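Alpha-n-acetylglucosaminidase family protein (Clostridium perfringens, PDB 4A41) probably hydrolyses terminal alpha-N-acetylglucosamine residues from glycans, and binds galactose through the family 32 carbohydrate-binding module described here. Local coordinates at residues Asn111-Ile116 and His139-Ala144; Gly42-Ala47 and Leu89-Ala94; Gly119-Asp122 and Leu127-Leu130; Ala34-Pro39 and Pro65-Pro70. All coordinates share one frame; numbering follows the deposited sequence.

How the contacts relate
From the N terminus, residues 34-39 open contact 4 and residues 42-47 open contact 2 before either has closed. Contact 4 closes at 65-70, after the short strand 59-60, and contact 2 at 89-94, so the two cross; they share backbone ground where Gly45 N meets Pro39 O. Contact 1 opens later, at 111-116, and closes at 139-144, with the tight loop of contact 3 (119-122 to 127-130) nested inside it. Contacts 2 and 4 join loops at the galactose-binding end. Contact 1 spans strands of the five-stranded sheet, and contact 3 joins that sheet to the four-stranded one. Leu142 packs on Trp121, linking contacts 1 and 3.

Contact 1: Asn111-Ile116 and His139-Ala144; sequences NNFRKI and HVKLVA
Phe113 is the residue of 111-116 that reaches across to 139-144, and it does so with its whole ring. The Lys141 chain lies over one ring face: Lys141 CE sits 3.7 Å from the centroid of the Phe113 ring, almost exactly on the ring normal, a textbook CH-pi contact. Lys141 NZ continues over the same face, 4.2 Å from the centroid of the Phe113 ring and 19° off the normal, which makes a cation-pi pair. What brings the ammonium end back over the ring is a bend late in the lysine, at chi3 (-59°), after a start that is extended. The lower part of the lysine joins in, with Lys141 CB 3.7 Å from Phe113 CE2. His139 contributes its CB, 4.0 Å from Phe113 CZ, approaching obliquely; its imidazole is not what touches the ring. Thr74 and Ser107 also touch the phenylalanine. One residue on, Arg114 takes no part across the contact; its guanidinium is engaged by Glu108, Thr135 and the carbonyl of Lys136. Further along, the backbones of Arg114 and Ile116 bond to Val106 and Leu104 of strand 102-107, the same strand to which His139 and Lys141 bond from the other flank. The contact is thus made over an intervening strand, a lysine-aromatic cation-pi pair between strands that both flank strand 102-107, on the outer surface of the five-stranded antiparallel sheet in the beta-sandwich of an F5/8 type C module.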
# COMPACT_ATOMS: atom_id res chain seq x y z
N ASN A 111 9.09 9.75 -9.85
CA ASN A 111 8.33 9.86 -11.10
C ASN A 111 8.36 8.59 -11.94
O ASN A 111 7.31 8.11 -12.41
CB ASN A 111 8.85 11.05 -11.94
CG ASN A 111 8.62 12.39 -11.26
OD1 ASN A 111 7.56 12.64 -10.67
ND2 ASN A 111 9.62 13.27 -11.35
N ASN A 112 9.56 8.05 -12.11
CA ASN A 112 9.77 6.87 -12.96
C ASN A 112 9.85 5.62 -12.10
O ASN A 112 10.70 5.54 -11.22
CB ASN A 112 11.06 7.03 -13.75
CG ASN A 112 10.99 8.19 -14.70
OD1 ASN A 112 10.20 8.19 -15.65
ND2 ASN A 112 11.80 9.21 -14.44
N PHE A 113 8.94 4.67 -12.34
CA PHE A 113 8.82 3.45 -11.51
C PHE A 113 9.23 2.18 -12.27
O PHE A 113 9.13 2.13 -13.50
CB PHE A 113 7.39 3.31 -10.93
CG PHE A 113 7.12 4.25 -9.77
CD1 PHE A 113 6.83 5.60 -9.98
CD2 PHE A 113 7.22 3.79 -8.47
CE1 PHE A 113 6.62 6.47 -8.91
CE2 PHE A 113 7.01 4.64 -7.40
CZ PHE A 113 6.74 5.98 -7.60
N ARG A 114 9.66 1.16 -11.54
CA ARG A 114 10.01 -0.13 -12.11
C ARG A 114 9.40 -1.23 -11.25
O ARG A 114 9.34 -1.10 -10.02
CB ARG A 114 11.53 -0.29 -12.23
CG ARG A 114 12.32 -0.38 -10.92
CD ARG A 114 13.84 -0.39 -11.14
NE ARG A 114 14.57 -0.56 -9.87
CZ ARG A 114 15.07 0.44 -9.14
NH1 ARG A 114 14.93 1.71 -9.52
NH2 ARG A 114 15.70 0.17 -8.01
N LYS A 115 8.88 -2.26 -11.92
CA LYS A 115 8.23 -3.37 -11.25
C LYS A 115 9.24 -4.31 -10.61
O LYS A 115 10.18 -4.80 -11.28
CB LYS A 115 7.29 -4.11 -12.20
CG LYS A 115 6.56 -5.30 -11.58
CD LYS A 115 5.53 -5.94 -12.56
CE LYS A 115 6.22 -6.52 -13.78
NZ LYS A 115 5.17 -6.97 -14.76
N ILE A 116 9.04 -4.60 -9.33
CA ILE A 116 9.86 -5.60 -8.64
C ILE A 116 9.15 -6.87 -8.12
O ILE A 116 9.82 -7.85 -7.76
CB ILE A 116 10.71 -4.96 -7.49
CG1 ILE A 116 9.81 -4.41 -6.36
CG2 ILE A 116 11.61 -3.88 -8.08
CD1 ILE A 116 10.59 -4.11 -5.03
N HIS A 139 11.08 5.53 -3.15
CA HIS A 139 9.61 5.43 -3.16
C HIS A 139 9.25 4.00 -3.45
O HIS A 139 9.90 3.33 -4.27
CB HIS A 139 8.98 6.26 -4.29
CG HIS A 139 9.20 7.74 -4.19
ND1 HIS A 139 10.43 8.33 -4.37
CD2 HIS A 139 8.33 8.75 -3.95
CE1 HIS A 139 10.32 9.64 -4.22
NE2 HIS A 139 9.05 9.92 -3.95
N VAL A 140 8.17 3.53 -2.82
CA VAL A 140 7.58 2.22 -3.08
C VAL A 140 6.10 2.39 -3.37
O VAL A 140 5.40 3.06 -2.62
CB VAL A 140 7.77 1.27 -1.86
CG1 VAL A 140 7.10 -0.09 -2.10
CG2 VAL A 140 9.25 1.09 -1.57
N LYS A 141 5.64 1.77 -4.45
CA LYS A 141 4.26 1.92 -4.90
C LYS A 141 3.61 0.54 -4.90
O LYS A 141 4.06 -0.41 -5.56
CB LYS A 141 4.19 2.55 -6.30
CG LYS A 141 2.75 2.60 -6.86
CD LYS A 141 2.67 3.03 -8.33
CE LYS A 141 3.27 4.41 -8.58
NZ LYS A 141 2.98 4.77 -10.02
N LEU A 142 2.53 0.43 -4.15
CA LEU A 142 1.70 -0.77 -4.19
C LEU A 142 0.51 -0.55 -5.13
O LEU A 142 -0.31 0.35 -4.91
CB LEU A 142 1.18 -1.16 -2.80
CG LEU A 142 0.24 -2.37 -2.76
CD1 LEU A 142 0.92 -3.65 -3.21
CD2 LEU A 142 -0.32 -2.51 -1.33
N VAL A 143 0.48 -1.33 -6.21
CA VAL A 143 -0.58 -1.24 -7.24
C VAL A 143 -1.60 -2.35 -6.97
O VAL A 143 -1.30 -3.54 -6.97
CB VAL A 143 -0.01 -1.39 -8.67
CG1 VAL A 143 -1.13 -1.25 -9.69
CG2 VAL A 143 1.12 -0.40 -8.95
N ALA A 144 -2.83 -1.92 -6.71
CA ALA A 144 -3.98 -2.84 -6.60
C ALA A 144 -4.66 -3.03 -7.96
O ALA A 144 -5.33 -2.13 -8.44
CB ALA A 144 -5.00 -2.29 -5.59

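Contact 2: Gly42-Ala47 and Leu89-Ala94. With GAL (beta-D-galactopyranose), chain C.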
# COMPACT_ATOMS: atom_id res chain seq x y z
N GLY A 42 -13.68 8.69 9.25
CA GLY A 42 -13.37 8.13 10.58
C GLY A 42 -12.11 7.26 10.60
O GLY A 42 -11.03 7.66 11.05
N ASN A 43 -12.25 6.05 10.11
CA ASN A 43 -11.13 5.13 10.09
C ASN A 43 -10.65 4.84 8.68
O ASN A 43 -9.91 3.90 8.44
CB ASN A 43 -11.53 3.84 10.77
CG ASN A 43 -11.51 3.96 12.27
OD1 ASN A 43 -10.79 4.79 12.86
ND2 ASN A 43 -12.32 3.12 12.91
N GLU A 44 -11.10 5.67 7.75
CA GLU A 44 -10.76 5.55 6.33
C GLU A 44 -11.09 6.93 5.71
O GLU A 44 -11.82 7.70 6.33
CB GLU A 44 -11.58 4.40 5.66
CG GLU A 44 -13.06 4.72 5.44
CD GLU A 44 -13.87 3.53 4.94
OE1 GLU A 44 -13.55 2.38 5.30
OE2 GLU A 44 -14.86 3.75 4.22
N GLY A 45 -10.59 7.26 4.52
CA GLY A 45 -9.76 6.38 3.72
C GLY A 45 -8.52 7.09 3.20
O GLY A 45 -7.99 6.69 2.16
N LEU A 46 -8.06 8.11 3.93
CA LEU A 46 -6.87 8.87 3.50
C LEU A 46 -5.65 7.97 3.38
O LEU A 46 -5.47 7.07 4.19
CB LEU A 46 -6.55 9.97 4.50
CG LEU A 46 -7.66 11.01 4.64
CD1 LEU A 46 -7.20 12.06 5.67
CD2 LEU A 46 -8.03 11.66 3.31
N ALA A 47 -4.83 8.19 2.35
CA ALA A 47 -3.57 7.44 2.19
C ALA A 47 -2.68 7.39 3.44
O ALA A 47 -2.09 6.33 3.77
CB ALA A 47 -2.78 8.01 1.03
N LEU A 89 -0.81 -5.21 5.49
CA LEU A 89 -1.80 -5.64 6.48
C LEU A 89 -3.17 -5.14 6.04
O LEU A 89 -3.41 -3.93 5.97
CB LEU A 89 -1.46 -5.13 7.89
CG LEU A 89 -2.46 -5.56 8.98
CD1 LEU A 89 -2.33 -7.07 9.23
CD2 LEU A 89 -2.21 -4.77 10.27
N PRO A 90 -4.09 -6.07 5.71
CA PRO A 90 -5.44 -5.68 5.35
C PRO A 90 -6.19 -5.12 6.54
O PRO A 90 -5.80 -5.31 7.71
CB PRO A 90 -6.11 -7.02 5.00
CG PRO A 90 -4.96 -7.93 4.58
CD PRO A 90 -3.85 -7.51 5.50
N ARG A 91 -7.28 -4.43 6.21
CA ARG A 91 -8.27 -4.02 7.22
C ARG A 91 -8.72 -5.24 8.06
O ARG A 91 -8.63 -6.39 7.61
CB ARG A 91 -9.46 -3.38 6.52
CG ARG A 91 -10.35 -4.38 5.77
CD ARG A 91 -11.42 -3.69 4.95
NE ARG A 91 -12.28 -2.84 5.77
CZ ARG A 91 -13.12 -1.93 5.28
NH1 ARG A 91 -13.26 -1.77 3.96
NH2 ARG A 91 -13.88 -1.21 6.11
N SER A 92 -9.22 -4.94 9.26
CA SER A 92 -9.68 -5.97 10.18
C SER A 92 -11.18 -5.99 10.30
O SER A 92 -11.84 -4.95 10.32
CB SER A 92 -9.07 -5.78 11.57
OG SER A 92 -9.30 -6.94 12.36
N GLY A 93 -11.73 -7.20 10.35
CA GLY A 93 -13.15 -7.37 10.66
C GLY A 93 -14.12 -7.19 9.52
O GLY A 93 -15.33 -7.34 9.72
N ALA A 94 -13.60 -6.90 8.32
CA ALA A 94 -14.39 -6.76 7.09
C ALA A 94 -13.42 -6.91 5.93
O ALA A 94 -12.20 -7.00 6.16
CB ALA A 94 -15.07 -5.40 7.05
C1 GAL C . -18.60 -0.20 3.47
C2 GAL C . -17.25 -0.42 4.12
C3 GAL C . -16.33 0.73 3.66
C4 GAL C . -16.31 0.80 2.14
C5 GAL C . -17.74 0.94 1.62
C6 GAL C . -17.78 1.01 0.09
O1 GAL C . -19.41 -1.29 3.82
O2 GAL C . -17.35 -0.48 5.54
O3 GAL C . -15.05 0.50 4.23
O4 GAL C . -15.70 -0.41 1.62
O5 GAL C . -18.45 -0.20 2.06
O6 GAL C . -19.10 1.29 -0.38
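The galactose pocket of this family 32 module is where Glu44 and Arg91 face each other, one on a loop after strand 31-34 and the other on a loop after strand 80-89, with the sugar's O3 between their polar ends. GAL O3 donates its hydrogen to Glu44 OE1 in a short bond of 2.6 Å. GAL O3 also accepts from both terminal nitrogens of the arginine, at 2.9 Å from Arg91 NH1 and 2.8 Å from Arg91 NH2. It sits at the edge of the guanidinium, near its plane, and the N-H...O angles of 141° and 147° are the bent ones expected when two N-H groups converge on one atom. A kink at chi3 (-58°) in a chain otherwise extended beyond CG helps turn the guanidinium to the sugar. By contrast, the direct ion pair is long: Glu44 OE1 lies 3.7 Å from Arg91 NH2 and well out of the guanidinium plane, so that charge attraction acts without any N-H pointing at the oxygen. Second-shell bonds position both groups, from Tyr63 OH to Glu44 OE2 and from Arg91 NH1 to the Asn96 carbonyl. His60 and Asn96 add further hydrogen bonds to the sugar. With one donation and two acceptances, O3 is read as a hydroxyl in both senses, and the paired opposite charges probably polarise it and strengthen each bond.

Contact 3: Gly119-Asp122 and Leu127-Leu130; sequences GNWD and LKTL
Lys128 NZ is held by a cluster of oxygens. Across the contact it makes a salt bridge to Asp122 OD1 at 3.5 Å and a weak hydrogen bond to the carbonyl Asp122 O at 3.4 Å. A water bridges the same two atoms, accepting from Lys128 NZ at 3.0 Å and donating to Asp122 O at 2.7 Å. The turn itself completes the grip, with a firmer hydrogen bond to Ser126 O and a weak one to Ser124 O, while Asp122 OD1 is also bonded to Ser124 OG. With CG anti to the carbonyl carbon (chi1 -54°), the lysine lays CG along the indole of Trp121; later bends at chi2 and chi4 turn NZ to the oxygens. Lys128 CB lies 3.6 Å from the centroid of the five-membered ring of Trp121 and 15° off the normal, a CH-pi contact over the face. The two side chains run past one another in opposite directions. Leu130 comes instead to the indole's edge, Leu130 CG standing 3.8 Å from Trp121 CZ2. In the ring plane, Trp121 NE1 donates to a second water, 3.0 Å away, which in turn donates to Thr129 O. Tyr102 stacks on the indole, and the Tyr88 ring meets it with nearly parallel planes. Here a short connection carries the chain from one sheet to the other, the beta-arch arrangement of a beta-sandwich, closed over an aromatic cluster at the sheet ends.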
# COMPACT_ATOMS: atom_id res chain seq x y z
N GLY A 119 1.79 -10.62 -8.22
CA GLY A 119 1.16 -11.88 -7.86
C GLY A 119 -0.25 -11.73 -7.34
O GLY A 119 -0.92 -10.69 -7.50
N ASN A 120 -0.72 -12.84 -6.79
CA ASN A 120 -2.05 -12.92 -6.19
C ASN A 120 -1.94 -13.10 -4.69
O ASN A 120 -1.03 -13.77 -4.18
CB ASN A 120 -2.83 -14.11 -6.76
CG ASN A 120 -2.94 -14.10 -8.27
OD1 ASN A 120 -2.78 -15.15 -8.91
ND2 ASN A 120 -3.19 -12.96 -8.85
N TRP A 121 -2.93 -12.55 -3.97
CA TRP A 121 -3.04 -12.72 -2.52
C TRP A 121 -4.44 -13.21 -2.23
O TRP A 121 -5.38 -12.80 -2.92
CB TRP A 121 -2.87 -11.37 -1.83
CG TRP A 121 -1.44 -10.90 -1.67
CD1 TRP A 121 -0.32 -11.68 -1.53
CD2 TRP A 121 -1.00 -9.53 -1.60
NE1 TRP A 121 0.79 -10.87 -1.37
CE2 TRP A 121 0.40 -9.55 -1.41
CE3 TRP A 121 -1.66 -8.30 -1.66
CZ2 TRP A 121 1.16 -8.38 -1.29
CZ3 TRP A 121 -0.90 -7.12 -1.55
CH2 TRP A 121 0.50 -7.18 -1.38
N ASP A 122 -4.59 -14.03 -1.18
CA ASP A 122 -5.94 -14.42 -0.76
C ASP A 122 -6.66 -13.23 -0.13
O ASP A 122 -6.03 -12.23 0.24
CB ASP A 122 -5.93 -15.68 0.14
CG ASP A 122 -5.43 -15.44 1.56
OD1 ASP A 122 -5.81 -14.46 2.25
OD2 ASP A 122 -4.69 -16.32 2.06
N LEU A 127 -1.71 -10.91 7.29
CA LEU A 127 -0.55 -10.15 6.80
C LEU A 127 -0.00 -10.81 5.56
O LEU A 127 0.20 -12.06 5.52
CB LEU A 127 0.55 -10.10 7.87
CG LEU A 127 1.75 -9.21 7.56
CD1 LEU A 127 1.34 -7.72 7.64
CD2 LEU A 127 2.91 -9.51 8.51
N LYS A 128 0.24 -10.00 4.54
CA LYS A 128 0.82 -10.48 3.29
C LYS A 128 2.24 -9.92 3.20
O LYS A 128 2.46 -8.70 3.27
CB LYS A 128 0.00 -10.05 2.05
CG LYS A 128 -1.50 -10.41 2.05
CD LYS A 128 -1.73 -11.91 2.41
CE LYS A 128 -3.20 -12.33 2.15
NZ LYS A 128 -4.19 -11.47 2.94
N THR A 129 3.21 -10.82 3.01
CA THR A 129 4.61 -10.42 2.99
C THR A 129 5.25 -10.69 1.64
O THR A 129 5.10 -11.78 1.06
CB THR A 129 5.39 -11.19 4.09
OG1 THR A 129 4.82 -10.89 5.36
CG2 THR A 129 6.87 -10.85 4.08
N LEU A 130 5.96 -9.68 1.15
CA LEU A 130 6.78 -9.80 -0.08
C LEU A 130 8.23 -9.71 0.29
O LEU A 130 8.64 -8.85 1.07
CB LEU A 130 6.44 -8.71 -1.10
CG LEU A 130 4.96 -8.62 -1.51
CD1 LEU A 130 4.72 -7.38 -2.34
CD2 LEU A 130 4.54 -9.88 -2.25
O HOH W 1 3.00 -12.77 -0.57
O HOH W 2 -5.31 -9.66 0.76

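Contact 4: Ala34-Pro39 and Pro65-Pro70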
# COMPACT_ATOMS: atom_id res chain seq x y z
N ALA A 34 -1.73 8.69 -2.87
CA ALA A 34 -2.41 7.64 -3.62
C ALA A 34 -3.11 8.23 -4.81
O ALA A 34 -3.44 9.42 -4.83
CB ALA A 34 -3.43 6.93 -2.73
N THR A 35 -3.35 7.38 -5.79
CA THR A 35 -4.09 7.84 -6.97
C THR A 35 -5.55 8.11 -6.66
O THR A 35 -6.23 8.87 -7.39
CB THR A 35 -3.94 6.86 -8.12
OG1 THR A 35 -4.39 5.56 -7.72
CG2 THR A 35 -2.45 6.83 -8.63
N SER A 36 -6.06 7.47 -5.62
CA SER A 36 -7.44 7.64 -5.20
C SER A 36 -7.45 7.43 -3.70
O SER A 36 -6.82 6.51 -3.22
CB SER A 36 -8.28 6.57 -5.88
OG SER A 36 -9.64 6.62 -5.52
N GLU A 37 -8.14 8.30 -2.98
CA GLU A 37 -8.36 8.10 -1.55
C GLU A 37 -9.74 8.62 -1.17
O GLU A 37 -10.16 9.70 -1.60
CB GLU A 37 -7.25 8.75 -0.70
CG GLU A 37 -7.30 10.30 -0.72
CD GLU A 37 -6.19 11.01 0.06
OE1 GLU A 37 -5.28 10.35 0.61
OE2 GLU A 37 -6.22 12.29 0.11
N HIS A 38 -10.44 7.85 -0.36
CA HIS A 38 -11.69 8.33 0.21
C HIS A 38 -11.42 9.36 1.31
O HIS A 38 -10.44 9.26 2.09
CB HIS A 38 -12.49 7.13 0.73
CG HIS A 38 -13.95 7.41 0.85
ND1 HIS A 38 -14.79 7.42 -0.24
CD2 HIS A 38 -14.71 7.71 1.93
CE1 HIS A 38 -16.02 7.71 0.17
NE2 HIS A 38 -15.99 7.90 1.48
N PRO A 39 -12.30 10.37 1.42
CA PRO A 39 -12.04 11.38 2.46
C PRO A 39 -12.13 10.79 3.87
O PRO A 39 -12.54 9.62 4.04
CB PRO A 39 -13.15 12.44 2.22
CG PRO A 39 -14.16 11.77 1.35
CD PRO A 39 -13.41 10.74 0.53
N PRO A 65 -18.94 8.08 -6.27
CA PRO A 65 -18.88 6.77 -6.91
C PRO A 65 -17.44 6.24 -6.89
O PRO A 65 -16.49 6.99 -6.61
CB PRO A 65 -19.31 7.07 -8.35
CG PRO A 65 -18.78 8.44 -8.59
CD PRO A 65 -18.77 9.16 -7.26
N VAL A 66 -17.33 4.96 -7.18
CA VAL A 66 -16.04 4.30 -7.24
C VAL A 66 -15.14 4.93 -8.30
O VAL A 66 -15.58 5.29 -9.40
CB VAL A 66 -16.23 2.79 -7.51
CG1 VAL A 66 -14.90 2.09 -7.77
CG2 VAL A 66 -16.95 2.14 -6.36
N GLU A 67 -13.87 5.08 -7.94
CA GLU A 67 -12.81 5.27 -8.91
C GLU A 67 -12.21 3.89 -9.11
O GLU A 67 -11.59 3.33 -8.19
CB GLU A 67 -11.80 6.27 -8.37
CG GLU A 67 -12.47 7.63 -8.24
CD GLU A 67 -11.54 8.74 -7.80
OE1 GLU A 67 -10.54 8.46 -7.13
OE2 GLU A 67 -11.85 9.92 -8.10
N GLU A 68 -12.41 3.35 -10.32
CA GLU A 68 -12.15 1.94 -10.62
C GLU A 68 -10.66 1.58 -10.54
O GLU A 68 -9.80 2.41 -10.84
CB GLU A 68 -12.70 1.58 -12.01
CG GLU A 68 -14.24 1.60 -12.04
N LEU A 69 -10.39 0.34 -10.15
CA LEU A 69 -9.04 -0.22 -10.18
C LEU A 69 -8.58 -0.34 -11.63
O LEU A 69 -9.42 -0.47 -12.53
CB LEU A 69 -9.00 -1.58 -9.48
CG LEU A 69 -9.38 -1.54 -7.99
CD1 LEU A 69 -9.27 -2.95 -7.45
CD2 LEU A 69 -8.49 -0.55 -7.19
N PRO A 70 -7.26 -0.30 -11.88
CA PRO A 70 -6.16 -0.17 -10.90
C PRO A 70 -6.07 1.19 -10.21
O PRO A 70 -6.37 2.24 -10.80
CB PRO A 70 -4.90 -0.41 -11.73
CG PRO A 70 -5.38 -1.15 -12.96
CD PRO A 70 -6.72 -0.53 -13.25
O HOH W 3 -8.43 10.45 -7.34
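The backbones of Ser36 and Glu67 approach to 6.9 Å between CA atoms, where two irregular segments run alongside one another; cis peptide bonds precede both Pro65 and Pro70 in the second. The bond that joins them is short: Ser36 OG donates to Glu67 OE1 at 2.6 Å. It reaches the carboxylate on its anti side and only 16° out of its plane. The Glu67 chain is extended beyond CG (chi2 -176°) and runs past the serine, with Glu67 CB 3.6 Å from Ser36 OG and OE1 taking the bond. On the other partner, chi1 of 178° places the hydroxyl opposite the backbone nitrogen, and Lys62 N donates to this same oxygen. Ser36 OG is therefore satisfied as donor and acceptor, although the residue is buried. A water spans the next step, donating to Thr35 O at 2.7 Å and to Glu67 OE1 at 2.9 Å, so that OE1 accepts both the serine and the water. Neighbouring atoms are held from elsewhere: Thr35 OG1 bonds to Gln71 and to Ser72 N, and Ser36 O accepts from Trp59 NE1. His38 stacks on Tyr63 and Val66 touches Phe151; Tyr63 and Phe151 belong to the galactose pocket. The pairing thus ties together two of the loops at the galactose-binding end of the sandwich, in keeping with a family 32 module whose ligand site is built from loops.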